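Local coordinates for protein predicted acyltransferase with acyl-CoA N-acyltransferase domain (Escherichia coli, PDB 4RS2) that binds coenzyme A, is probably a GNAT-family N-acyltransferase, and when overexpressed suppresses small-RNA-mediated silencing of multiple RNA targets, at residues Asp31-Arg36 with Pro92-Glu97; Asp84-Gly89 with Phe119-Val124; His48-Asp53 with Glu175-Phe180. All coordinates share one frame; numbering follows the deposited sequence. Where two conformers were deposited one is given.

Interaction 1 (Asp31-Arg36 with Pro92-Glu97); sequences DALLRR and PLAVDE. With COA (coenzyme A), chain C.
In the Arg36 conformer described, one of two deposited, Arg36 and Asp96 form a salt bridge in which two guanidinium nitrogens converge on a single carboxylate oxygen. NH2 of Arg36 lies 2.7 Å from OD2 of Asp96, and NE of Arg36 donates to the same OD2 at 3.0 Å, so the grip is side-on. OD2 sits near the guanidinium plane, whereas the two flat groups are turned 53° apart: NH2 reaches OD2 on the anti side of the carboxylate, and NE comes from above the carboxylate plane. CG of Arg36 stands between its own backbone N and carbonyl carbon (chi1 69°), and from there the chain runs extended to NE, which meets OD2. CA of Leu33 lies over one guanidinium face, toward its rim. A water donates to the backbone O of Arg36 and to OE1 of Glu97, a second link between the segments, while OD1 of Asp96 accepts from the backbone N of Lys98.

Next to the salt bridge the contact is apolar. CD1 of Leu33 rests 3.6 Å from N of Asp96 and also meets the Asp96 CB. From the next residue, CD2 of Leu34 touches CG of Pro92 at 3.8 Å and CB of Ala94 at 4.0 Å. Helix 31-36 crosses strand 92-95 at 88°, with the axes 8.7 Å apart.

On the strand, Val95 N donates to O9P of coenzyme A at 2.9 Å in a nearly straight bond, consistent with the strand-like pairing of the pantetheine arm seen in GNAT enzymes. The strand's backbone thus serves the cofactor while Ala94 CB meets leucine methyls, and in this Arg36 conformer the two converging N-H donors would probably favour an ionised Asp96.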
loop_
_atom_site.group_PDB
_atom_site.type_symbol
_atom_site.label_atom_id
_atom_site.label_comp_id
_atom_site.label_asym_id
_atom_site.label_seq_id
_atom_site.Cartn_x
_atom_site.Cartn_y
_atom_site.Cartn_z
ATOM N N ASP A 31 14.199 -2.730 -2.112
ATOM C CA ASP A 31 14.899 -1.752 -1.288
ATOM C C ASP A 31 15.468 -0.640 -2.115
ATOM O O ASP A 31 15.356 0.548 -1.724
ATOM C CB ASP A 31 15.998 -2.416 -0.460
ATOM C CG ASP A 31 16.545 -1.517 0.648
ATOM O OD1 ASP A 31 15.950 -1.500 1.740
ATOM O OD2 ASP A 31 17.587 -0.870 0.449
ATOM N N ALA A 32 16.024 -0.976 -3.285
ATOM C CA ALA A 32 16.659 0.008 -4.128
ATOM C C ALA A 32 15.605 0.919 -4.706
ATOM O O ALA A 32 15.812 2.128 -4.782
ATOM C CB ALA A 32 17.485 -0.656 -5.218
ATOM N N LEU A 33 14.485 0.344 -5.133
ATOM C CA LEU A 33 13.379 1.163 -5.626
ATOM C C LEU A 33 12.871 2.161 -4.580
ATOM O O LEU A 33 12.623 3.345 -4.882
ATOM C CB LEU A 33 12.221 0.274 -6.064
ATOM C CG LEU A 33 10.958 1.001 -6.487
ATOM C CD1 LEU A 33 11.129 1.801 -7.783
ATOM C CD2 LEU A 33 9.875 -0.043 -6.626
ATOM N N LEU A 34 12.721 1.692 -3.339
ATOM C CA LEU A 34 12.197 2.559 -2.285
ATOM C C LEU A 34 13.186 3.652 -1.923
ATOM O O LEU A 34 12.785 4.798 -1.683
ATOM C CB LEU A 34 11.794 1.727 -1.044
ATOM C CG LEU A 34 10.622 0.752 -1.335
ATOM C CD1 LEU A 34 10.345 -0.118 -0.136
ATOM C CD2 LEU A 34 9.381 1.483 -1.774
ATOM N N ARG A 35 14.469 3.340 -1.917
ATOM C CA ARG A 35 15.462 4.364 -1.594
ATOM C C ARG A 35 15.578 5.448 -2.634
ATOM O O ARG A 35 15.849 6.619 -2.302
ATOM C CB ARG A 35 16.823 3.727 -1.377
ATOM C CG ARG A 35 16.896 2.920 -0.109
ATOM C CD ARG A 35 18.269 2.335 0.173
ATOM N NE ARG A 35 18.249 1.635 1.453
ATOM C CZ ARG A 35 18.581 2.177 2.627
ATOM N NH1 ARG A 35 19.043 3.419 2.702
ATOM N NH2 ARG A 35 18.467 1.456 3.737
ATOM N N ARG A 36 15.374 5.066 -3.887
ATOM C CA ARG A 36 15.490 6.021 -4.977
ATOM C C ARG A 36 14.210 6.806 -5.239
ATOM O O ARG A 36 14.283 7.898 -5.778
ATOM C CB ARG A 36 16.028 5.363 -6.258
ATOM C CG ARG A 36 15.147 4.366 -6.977
ATOM C CD ARG A 36 15.812 3.934 -8.293
ATOM N NE ARG A 36 15.029 2.921 -8.997
ATOM C CZ ARG A 36 15.138 1.598 -8.822
ATOM N NH1 ARG A 36 16.019 1.088 -7.973
ATOM N NH2 ARG A 36 14.371 0.781 -9.514
ATOM N N PRO A 92 4.359 1.115 1.572
ATOM C CA PRO A 92 4.397 2.229 0.635
ATOM C C PRO A 92 3.864 1.820 -0.721
ATOM O O PRO A 92 3.450 0.672 -0.914
ATOM C CB PRO A 92 5.894 2.518 0.495
ATOM C CG PRO A 92 6.554 1.228 0.720
ATOM C CD PRO A 92 5.650 0.389 1.587
ATOM N N LEU A 93 3.819 2.800 -1.629
ATOM C CA LEU A 93 3.411 2.631 -3.005
ATOM C C LEU A 93 4.401 3.393 -3.836
ATOM O O LEU A 93 4.574 4.603 -3.659
ATOM C CB LEU A 93 2.004 3.187 -3.239
ATOM C CG LEU A 93 1.537 3.216 -4.697
ATOM C CD1 LEU A 93 1.458 1.803 -5.226
ATOM C CD2 LEU A 93 0.186 3.928 -4.824
ATOM N N ALA A 94 5.064 2.707 -4.754
ATOM C CA ALA A 94 6.089 3.338 -5.556
ATOM C C ALA A 94 6.195 2.771 -6.946
ATOM O O ALA A 94 6.076 1.572 -7.138
ATOM C CB ALA A 94 7.430 3.224 -4.862
ATOM N N VAL A 95 6.408 3.673 -7.895
ATOM C CA VAL A 95 6.719 3.270 -9.259
ATOM C C VAL A 95 7.996 3.994 -9.684
ATOM O O VAL A 95 8.152 5.207 -9.448
ATOM C CB VAL A 95 5.549 3.580 -10.202
ATOM C CG1 VAL A 95 5.952 3.374 -11.651
ATOM C CG2 VAL A 95 4.329 2.754 -9.825
ATOM N N ASP A 96 8.922 3.225 -10.278
ATOM C CA ASP A 96 10.192 3.781 -10.749
ATOM C C ASP A 96 9.923 4.945 -11.701
ATOM O O ASP A 96 9.072 4.851 -12.544
ATOM C CB ASP A 96 11.003 2.701 -11.442
ATOM C CG ASP A 96 12.421 3.146 -11.768
ATOM O OD1 ASP A 96 12.614 4.170 -12.465
ATOM O OD2 ASP A 96 13.383 2.428 -11.405
ATOM N N GLU A 97 10.664 6.026 -11.525
ATOM C CA GLU A 97 10.473 7.231 -12.335
ATOM C C GLU A 97 10.453 6.901 -13.844
ATOM O O GLU A 97 9.718 7.539 -14.604
ATOM C CB GLU A 97 11.538 8.286 -11.962
ATOM C CG GLU A 97 11.229 9.680 -12.484
ATOM C CD GLU A 97 12.029 10.785 -11.797
ATOM O OE1 GLU A 97 12.634 10.553 -10.713
ATOM O OE2 GLU A 97 12.053 11.912 -12.351
HETATM N N1A COA C . -1.042 13.258 -7.356
HETATM C C2A COA C . -2.277 12.971 -7.836
HETATM N N3A COA C . -2.496 12.012 -8.754
HETATM C C4A COA C . -1.452 11.267 -9.209
HETATM C C5A COA C . -0.098 11.519 -8.738
HETATM C C6A COA C . 0.063 12.582 -7.745
HETATM N N6A COA C . 1.304 12.834 -7.269
HETATM N N7A COA C . 0.714 10.658 -9.367
HETATM C C8A COA C . -0.061 9.908 -10.179
HETATM N N9A COA C . -1.328 10.293 -10.111
HETATM C C1B COA C . -2.463 9.694 -10.816
HETATM C C2B COA C . -2.291 9.529 -12.315
HETATM O O2B COA C . -2.483 10.763 -13.022
HETATM C C3B COA C . -3.331 8.483 -12.603
HETATM O O3B COA C . -4.633 9.084 -12.613
HETATM P P3B COA C . -5.935 8.320 -13.202
HETATM O O7A COA C . -5.575 6.863 -13.416
HETATM O O8A COA C . -7.037 8.559 -12.247
HETATM O O9A COA C . -6.189 9.032 -14.486
HETATM C C4B COA C . -3.245 7.578 -11.375
HETATM O O4B COA C . -2.598 8.344 -10.347
HETATM C C5B COA C . -2.466 6.303 -11.629
HETATM O O5B COA C . -1.213 6.620 -12.244
HETATM P P1A COA C . -0.070 5.535 -12.557
HETATM O O1A COA C . 0.529 5.800 -13.906
HETATM O O2A COA C . -0.632 4.194 -12.188
HETATM O O3A COA C . 1.042 5.893 -11.436
HETATM P P2A COA C . 2.415 6.709 -11.581
HETATM O O4A COA C . 3.371 6.030 -12.471
HETATM O O5A COA C . 2.151 8.166 -11.912
HETATM O O6A COA C . 2.953 6.540 -10.072
HETATM C CBP COA C . 3.380 7.221 -7.788
HETATM C CCP COA C . 2.460 7.329 -8.989
HETATM C CDP COA C . 2.876 8.104 -6.654
HETATM C CEP COA C . 3.348 5.766 -7.354
HETATM C CAP COA C . 4.789 7.645 -8.246
HETATM O OAP COA C . 4.789 9.013 -8.715
HETATM C C9P COA C . 5.863 7.477 -7.200
HETATM O O9P COA C . 6.403 6.380 -6.979
HETATM N N8P COA C . 6.237 8.598 -6.583
HETATM C C7P COA C . 7.326 8.609 -5.623
HETATM C C6P COA C . 6.828 8.194 -4.257
HETATM C C5P COA C . 5.894 9.253 -3.726
HETATM O O5P COA C . 4.689 9.088 -3.738
HETATM N N4P COA C . 6.467 10.348 -3.244
HETATM C C3P COA C . 5.714 11.397 -2.582
HETATM C C2P COA C . 6.352 11.731 -1.233
HETATM S S1P COA C . 5.081 12.018 0.027
HETATM O O HOH W 1 13.160 8.356 -8.779
#

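Interaction 2 (Asp84-Gly89 with Phe119-Val124); sequences DLQWVG and FGYAAV
The indole of Trp87 is covered over one face by the methyl of Ala123: CB lies 3.5 Å from the centroid of the five-membered ring and 10° off its normal, a CH-pi contact. CG of Trp87 is anti to its carbonyl carbon (chi1 -73°), which starts the indole on the side of the backbone N, where its face meets that methyl. On the opposite face CD1 of Leu85 sits offset toward the rim, and CB of Ala122 approaches obliquely. The Tyr121 ring has OE1 of Gln86 over one face, again toward the rim, 3.9 Å from CE2 of Tyr121. Its CD2 lies 3.7 Å from CG1 of Val88, and the two side chains cross at about a right angle. Backbone N of Trp87 lies at the Tyr121 ring edge.

Two backbone bonds join the segments, and the parallel pairing is established at Val88 with Val124. Ala122 N donates to Gln86 O at 2.9 Å with an angle of 172° at the hydrogen, and Val88 N donates to Ala123 O at 3.1 Å. The CG2 methyls of Val88 and Val124 meet at 3.8 Å on the face that Leu116 of helix 104-118 covers. Ala123 N, buried here, finds no partner in the model.

Asp84 OD1 accepts from Gln86 N in an Asx turn at the corner of the chain. Gly120, of positive phi, is the C-prime residue of the Schellman motif ending helix 104-118, and strand 123-127 then runs parallel to strand 87-95, completing a beta-alpha-beta crossover of the GNAT fold.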
loop_
_atom_site.group_PDB
_atom_site.type_symbol
_atom_site.label_atom_id
_atom_site.label_comp_id
_atom_site.label_asym_id
_atom_site.label_seq_id
_atom_site.Cartn_x
_atom_site.Cartn_y
_atom_site.Cartn_z
ATOM N N ASP A 84 -8.776 -7.084 15.927
ATOM C CA ASP A 84 -8.453 -7.550 14.583
ATOM C C ASP A 84 -9.729 -7.858 13.830
ATOM O O ASP A 84 -10.429 -8.817 14.153
ATOM C CB ASP A 84 -7.598 -8.818 14.684
ATOM C CG ASP A 84 -7.339 -9.471 13.351
ATOM O OD1 ASP A 84 -7.642 -8.867 12.287
ATOM O OD2 ASP A 84 -6.806 -10.614 13.378
ATOM N N LEU A 85 -10.018 -7.015 12.841
ATOM C CA LEU A 85 -11.182 -7.144 11.968
ATOM C C LEU A 85 -10.769 -7.506 10.530
ATOM O O LEU A 85 -11.540 -7.328 9.592
ATOM C CB LEU A 85 -11.933 -5.814 11.940
ATOM C CG LEU A 85 -12.380 -5.208 13.262
ATOM C CD1 LEU A 85 -13.037 -3.856 12.982
ATOM C CD2 LEU A 85 -13.305 -6.157 14.008
ATOM N N GLN A 86 -9.547 -7.985 10.362
ATOM C CA GLN A 86 -9.031 -8.353 9.052
ATOM C C GLN A 86 -8.926 -7.117 8.156
ATOM O O GLN A 86 -9.326 -7.134 7.011
ATOM C CB GLN A 86 -9.894 -9.450 8.410
ATOM C CG GLN A 86 -10.050 -10.671 9.305
ATOM C CD GLN A 86 -8.730 -11.378 9.545
ATOM O OE1 GLN A 86 -7.972 -11.628 8.608
ATOM N NE2 GLN A 86 -8.457 -11.726 10.799
ATOM N N TRP A 87 -8.388 -6.051 8.736
ATOM C CA TRP A 87 -8.070 -4.831 8.013
ATOM C C TRP A 87 -6.550 -4.711 7.843
ATOM O O TRP A 87 -5.778 -5.224 8.662
ATOM C CB TRP A 87 -8.554 -3.586 8.759
ATOM C CG TRP A 87 -10.006 -3.347 8.761
ATOM C CD1 TRP A 87 -11.012 -4.275 8.684
ATOM C CD2 TRP A 87 -10.641 -2.077 8.957
ATOM N NE1 TRP A 87 -12.234 -3.651 8.781
ATOM C CE2 TRP A 87 -12.041 -2.302 8.938
ATOM C CE3 TRP A 87 -10.169 -0.778 9.087
ATOM C CZ2 TRP A 87 -12.966 -1.265 9.064
ATOM C CZ3 TRP A 87 -11.098 0.279 9.189
ATOM C CH2 TRP A 87 -12.481 0.016 9.184
ATOM N N VAL A 88 -6.153 -3.996 6.798
ATOM C CA VAL A 88 -4.730 -3.729 6.535
ATOM C C VAL A 88 -4.539 -2.276 6.160
ATOM O O VAL A 88 -5.496 -1.606 5.754
ATOM C CB VAL A 88 -4.158 -4.599 5.415
ATOM C CG1 VAL A 88 -4.132 -6.060 5.827
ATOM C CG2 VAL A 88 -4.935 -4.358 4.123
ATOM N N GLY A 89 -3.306 -1.795 6.351
ATOM C CA GLY A 89 -2.884 -0.470 5.935
ATOM C C GLY A 89 -1.962 -0.608 4.711
ATOM O O GLY A 89 -1.055 -1.453 4.694
ATOM N N PHE A 119 -8.629 -13.190 -0.311
ATOM C CA PHE A 119 -8.148 -13.864 0.886
ATOM C C PHE A 119 -8.858 -13.485 2.186
ATOM O O PHE A 119 -8.376 -13.810 3.263
ATOM C CB PHE A 119 -6.625 -13.821 0.949
ATOM C CG PHE A 119 -5.970 -14.581 -0.195
ATOM C CD1 PHE A 119 -6.200 -15.945 -0.360
ATOM C CD2 PHE A 119 -5.152 -13.934 -1.112
ATOM C CE1 PHE A 119 -5.622 -16.649 -1.407
ATOM C CE2 PHE A 119 -4.564 -14.630 -2.157
ATOM C CZ PHE A 119 -4.799 -15.985 -2.309
ATOM N N GLY A 120 -10.012 -12.827 2.096
ATOM C CA GLY A 120 -10.852 -12.632 3.282
ATOM C C GLY A 120 -10.718 -11.342 4.087
ATOM O O GLY A 120 -11.328 -11.208 5.144
ATOM N N TYR A 121 -9.924 -10.389 3.607
ATOM C CA TYR A 121 -9.775 -9.111 4.288
ATOM C C TYR A 121 -10.983 -8.232 3.991
ATOM O O TYR A 121 -11.657 -8.393 2.960
ATOM C CB TYR A 121 -8.466 -8.436 3.874
ATOM C CG TYR A 121 -7.311 -9.181 4.452
ATOM C CD1 TYR A 121 -6.859 -10.333 3.873
ATOM C CD2 TYR A 121 -6.719 -8.757 5.634
ATOM C CE1 TYR A 121 -5.812 -11.066 4.443
ATOM C CE2 TYR A 121 -5.689 -9.471 6.214
ATOM C CZ TYR A 121 -5.228 -10.605 5.610
ATOM O OH TYR A 121 -4.197 -11.303 6.190
ATOM N N ALA A 122 -11.267 -7.319 4.912
ATOM C CA ALA A 122 -12.475 -6.506 4.841
ATOM C C ALA A 122 -12.311 -5.052 4.469
ATOM O O ALA A 122 -13.282 -4.445 4.020
ATOM C CB ALA A 122 -13.217 -6.596 6.155
ATOM N N ALA A 123 -11.137 -4.474 4.720
ATOM C CA ALA A 123 -10.909 -3.070 4.454
ATOM C C ALA A 123 -9.416 -2.748 4.403
ATOM O O ALA A 123 -8.607 -3.427 5.027
ATOM C CB ALA A 123 -11.585 -2.202 5.497
ATOM N N VAL A 124 -9.118 -1.656 3.721
ATOM C CA VAL A 124 -7.777 -1.167 3.544
ATOM C C VAL A 124 -7.736 0.305 3.882
ATOM O O VAL A 124 -8.560 1.069 3.387
ATOM C CB VAL A 124 -7.293 -1.347 2.097
ATOM C CG1 VAL A 124 -5.848 -0.851 2.002
ATOM C CG2 VAL A 124 -7.376 -2.813 1.707
#

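Interaction 3 (His48-Asp53 with Glu175-Phe180); sequences HDLRED and EYHEHF
A short 3-10 turn, 178-180, follows strand 172-175 and packs against the C-terminal part of helix 42-53, where His179 and Asp53 form a His-carboxylate hydrogen bond. NE2 of His179 donates to OD2 of Asp53 at 2.7 Å, with an angle of 141° at the hydrogen, so the bond is short but bent. OD2 is met on the anti side and is tilted slightly from the imidazole plane.

The same ring is covered on both faces. CB of Asp49 lies over its centre, 3.7 Å from the centroid and 12° off the normal, a CH-pi contact from Asp49, one helical turn before Asp53. On the opposite face CE1 of His177 sits toward the rim. His177 also accepts, through ND1, a bond of 3.0 Å from the backbone N of His179. CG of His179 lies anti to its carbonyl carbon (chi1 -73°), which starts the ring toward its place beside Asp49 and Asp53. Asp49 OD2 forms a salt bridge with NH1 of Arg182, which probably offsets its charge; NE of the same residue bonds O of His179, and His48 ND1 donates to Asp49 OD1.

Leu50 supplies the apolar half. Its CD2 touches CB of His179 at 4.0 Å, the two side chains sliding past each other in opposite directions. Its CD1 meets CE1 of Phe180 at 4.0 Å, obliquely to a ring that carries CD2 of Tyr176 over the centre of one face.

Around this core, Phe55 touches both Leu50 and His177, while Leu46, a turn earlier on helix 42-53, packs on His179 and Phe180. Trp150 meets Tyr176 and Phe180, and Ser76 touches Phe180, so Phe180 lies between Leu46 of helix 42-53 and Ser76 of strand 69-80.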
loop_
_atom_site.group_PDB
_atom_site.type_symbol
_atom_site.label_atom_id
_atom_site.label_comp_id
_atom_site.label_asym_id
_atom_site.label_seq_id
_atom_site.Cartn_x
_atom_site.Cartn_y
_atom_site.Cartn_z
ATOM N N HIS A 48 11.829 -3.131 5.191
ATOM C CA HIS A 48 12.793 -4.081 5.727
ATOM C C HIS A 48 12.353 -4.584 7.105
ATOM O O HIS A 48 12.324 -5.787 7.377
ATOM C CB HIS A 48 14.156 -3.418 5.855
ATOM C CG HIS A 48 15.166 -4.293 6.520
ATOM N ND1 HIS A 48 15.385 -4.277 7.881
ATOM C CD2 HIS A 48 15.970 -5.259 6.020
ATOM C CE1 HIS A 48 16.301 -5.177 8.186
ATOM N NE2 HIS A 48 16.663 -5.794 7.079
ATOM N N ASP A 49 11.994 -3.656 7.991
ATOM C CA ASP A 49 11.591 -4.062 9.336
ATOM C C ASP A 49 10.294 -4.858 9.368
ATOM O O ASP A 49 10.194 -5.810 10.126
ATOM C CB ASP A 49 11.508 -2.853 10.256
ATOM C CG ASP A 49 12.859 -2.211 10.523
ATOM O OD1 ASP A 49 13.911 -2.746 10.105
ATOM O OD2 ASP A 49 12.863 -1.151 11.170
ATOM N N LEU A 50 9.286 -4.467 8.592
ATOM C CA LEU A 50 8.039 -5.224 8.568
ATOM C C LEU A 50 8.282 -6.629 8.077
ATOM O O LEU A 50 7.753 -7.584 8.636
ATOM C CB LEU A 50 7.020 -4.552 7.629
ATOM C CG LEU A 50 6.443 -3.208 8.069
ATOM C CD1 LEU A 50 5.661 -2.551 6.955
ATOM C CD2 LEU A 50 5.585 -3.350 9.311
ATOM N N ARG A 51 9.089 -6.774 7.035
ATOM C CA ARG A 51 9.325 -8.089 6.503
ATOM C C ARG A 51 10.087 -8.962 7.485
ATOM O O ARG A 51 9.748 -10.139 7.690
ATOM C CB ARG A 51 10.120 -8.010 5.199
ATOM C CG ARG A 51 10.345 -9.377 4.560
ATOM C CD ARG A 51 11.140 -9.305 3.262
ATOM N NE ARG A 51 10.541 -8.477 2.221
ATOM C CZ ARG A 51 11.027 -7.302 1.826
ATOM N NH1 ARG A 51 12.126 -6.812 2.403
ATOM N NH2 ARG A 51 10.415 -6.629 0.851
ATOM N N GLU A 52 11.125 -8.386 8.073
ATOM C CA GLU A 52 11.975 -9.137 8.973
ATOM C C GLU A 52 11.191 -9.648 10.169
ATOM O O GLU A 52 11.421 -10.776 10.643
ATOM C CB GLU A 52 13.143 -8.279 9.434
ATOM C CG GLU A 52 14.156 -9.042 10.283
ATOM C CD GLU A 52 15.139 -8.125 10.976
ATOM O OE1 GLU A 52 15.577 -7.132 10.359
ATOM O OE2 GLU A 52 15.479 -8.401 12.147
ATOM N N ASP A 53 10.250 -8.845 10.655
ATOM C CA ASP A 53 9.506 -9.197 11.864
ATOM C C ASP A 53 8.142 -9.890 11.624
ATOM O O ASP A 53 7.424 -10.202 12.576
ATOM C CB ASP A 53 9.377 -7.953 12.719
ATOM C CG ASP A 53 10.738 -7.459 13.227
ATOM O OD1 ASP A 53 11.535 -8.289 13.698
ATOM O OD2 ASP A 53 11.015 -6.247 13.184
ATOM N N GLU A 175 -4.922 1.431 14.423
ATOM C CA GLU A 175 -3.524 1.363 14.801
ATOM C C GLU A 175 -2.685 0.529 13.845
ATOM O O GLU A 175 -3.008 -0.633 13.561
ATOM C CB GLU A 175 -3.411 0.785 16.207
ATOM C CG GLU A 175 -3.690 1.793 17.320
ATOM C CD GLU A 175 -2.438 2.428 17.878
ATOM O OE1 GLU A 175 -1.651 3.039 17.139
ATOM O OE2 GLU A 175 -2.244 2.309 19.084
ATOM N N TYR A 176 -1.606 1.142 13.357
ATOM C CA TYR A 176 -0.639 0.454 12.502
ATOM C C TYR A 176 0.387 -0.199 13.445
ATOM O O TYR A 176 0.433 0.059 14.649
ATOM C CB TYR A 176 0.106 1.429 11.602
ATOM C CG TYR A 176 -0.620 2.018 10.414
ATOM C CD1 TYR A 176 -1.639 2.943 10.580
ATOM C CD2 TYR A 176 -0.198 1.757 9.125
ATOM C CE1 TYR A 176 -2.280 3.518 9.477
ATOM C CE2 TYR A 176 -0.819 2.321 8.025
ATOM C CZ TYR A 176 -1.861 3.205 8.205
ATOM O OH TYR A 176 -2.481 3.820 7.161
ATOM N N HIS A 177 1.215 -1.067 12.890
ATOM C CA HIS A 177 2.278 -1.665 13.659
ATOM C C HIS A 177 3.254 -0.568 14.099
ATOM O O HIS A 177 3.399 0.477 13.433
ATOM C CB HIS A 177 2.993 -2.641 12.783
ATOM C CG HIS A 177 3.997 -3.442 13.515
ATOM N ND1 HIS A 177 5.322 -3.084 13.581
ATOM C CD2 HIS A 177 3.865 -4.556 14.276
ATOM C CE1 HIS A 177 5.976 -3.969 14.310
ATOM N NE2 HIS A 177 5.111 -4.865 14.748
ATOM N N GLU A 178 3.925 -0.778 15.214
ATOM C CA GLU A 178 4.835 0.247 15.729
ATOM C C GLU A 178 5.972 0.612 14.791
ATOM O O GLU A 178 6.550 1.679 14.942
ATOM C CB GLU A 178 5.367 -0.181 17.082
ATOM C CG GLU A 178 6.213 -1.424 17.043
ATOM C CD GLU A 178 6.583 -1.893 18.416
ATOM O OE1 GLU A 178 7.439 -1.238 19.035
ATOM O OE2 GLU A 178 6.023 -2.915 18.855
ATOM N N HIS A 179 6.297 -0.237 13.813
ATOM C CA HIS A 179 7.351 0.098 12.860
ATOM C C HIS A 179 7.013 1.344 12.062
ATOM O O HIS A 179 7.899 1.979 11.483
ATOM C CB HIS A 179 7.655 -1.046 11.877
ATOM C CG HIS A 179 8.394 -2.189 12.483
ATOM N ND1 HIS A 179 9.281 -2.039 13.530
ATOM C CD2 HIS A 179 8.470 -3.489 12.118
ATOM C CE1 HIS A 179 9.806 -3.209 13.824
ATOM N NE2 HIS A 179 9.328 -4.105 12.990
ATOM N N PHE A 180 5.746 1.735 12.072
ATOM C CA PHE A 180 5.323 2.981 11.379
ATOM C C PHE A 180 5.618 4.266 12.150
ATOM O O PHE A 180 5.421 5.370 11.612
ATOM C CB PHE A 180 3.838 2.920 11.023
ATOM C CG PHE A 180 3.543 2.114 9.784
ATOM C CD1 PHE A 180 3.450 0.740 9.852
ATOM C CD2 PHE A 180 3.378 2.730 8.556
ATOM C CE1 PHE A 180 3.189 0.002 8.745
ATOM C CE2 PHE A 180 3.127 1.989 7.430
ATOM C CZ PHE A 180 3.020 0.615 7.527
#

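How the interactions relate
Strand 87-95 is shared by interactions 1 and 2, whose centres lie about 24 Å apart on opposite sides of the chain's centre: its start pairs with strand 123-127, and its end packs under helix 27-37 and binds coenzyme A. Interaction 3 lies about 18 Å from interaction 1 and about 16 Å from interaction 2, centre to centre. It touches interaction 2 where CE2 of Tyr176 packs 4.1 Å from CA of Gly89, and its helix 42-53 follows helix 27-37. Along the chain, interaction 1 crosses both others, while interaction 2 is nested inside the loop closed by interaction 3. The mixed sheet thus connects the cofactor end, the crossover and the C-terminal turn.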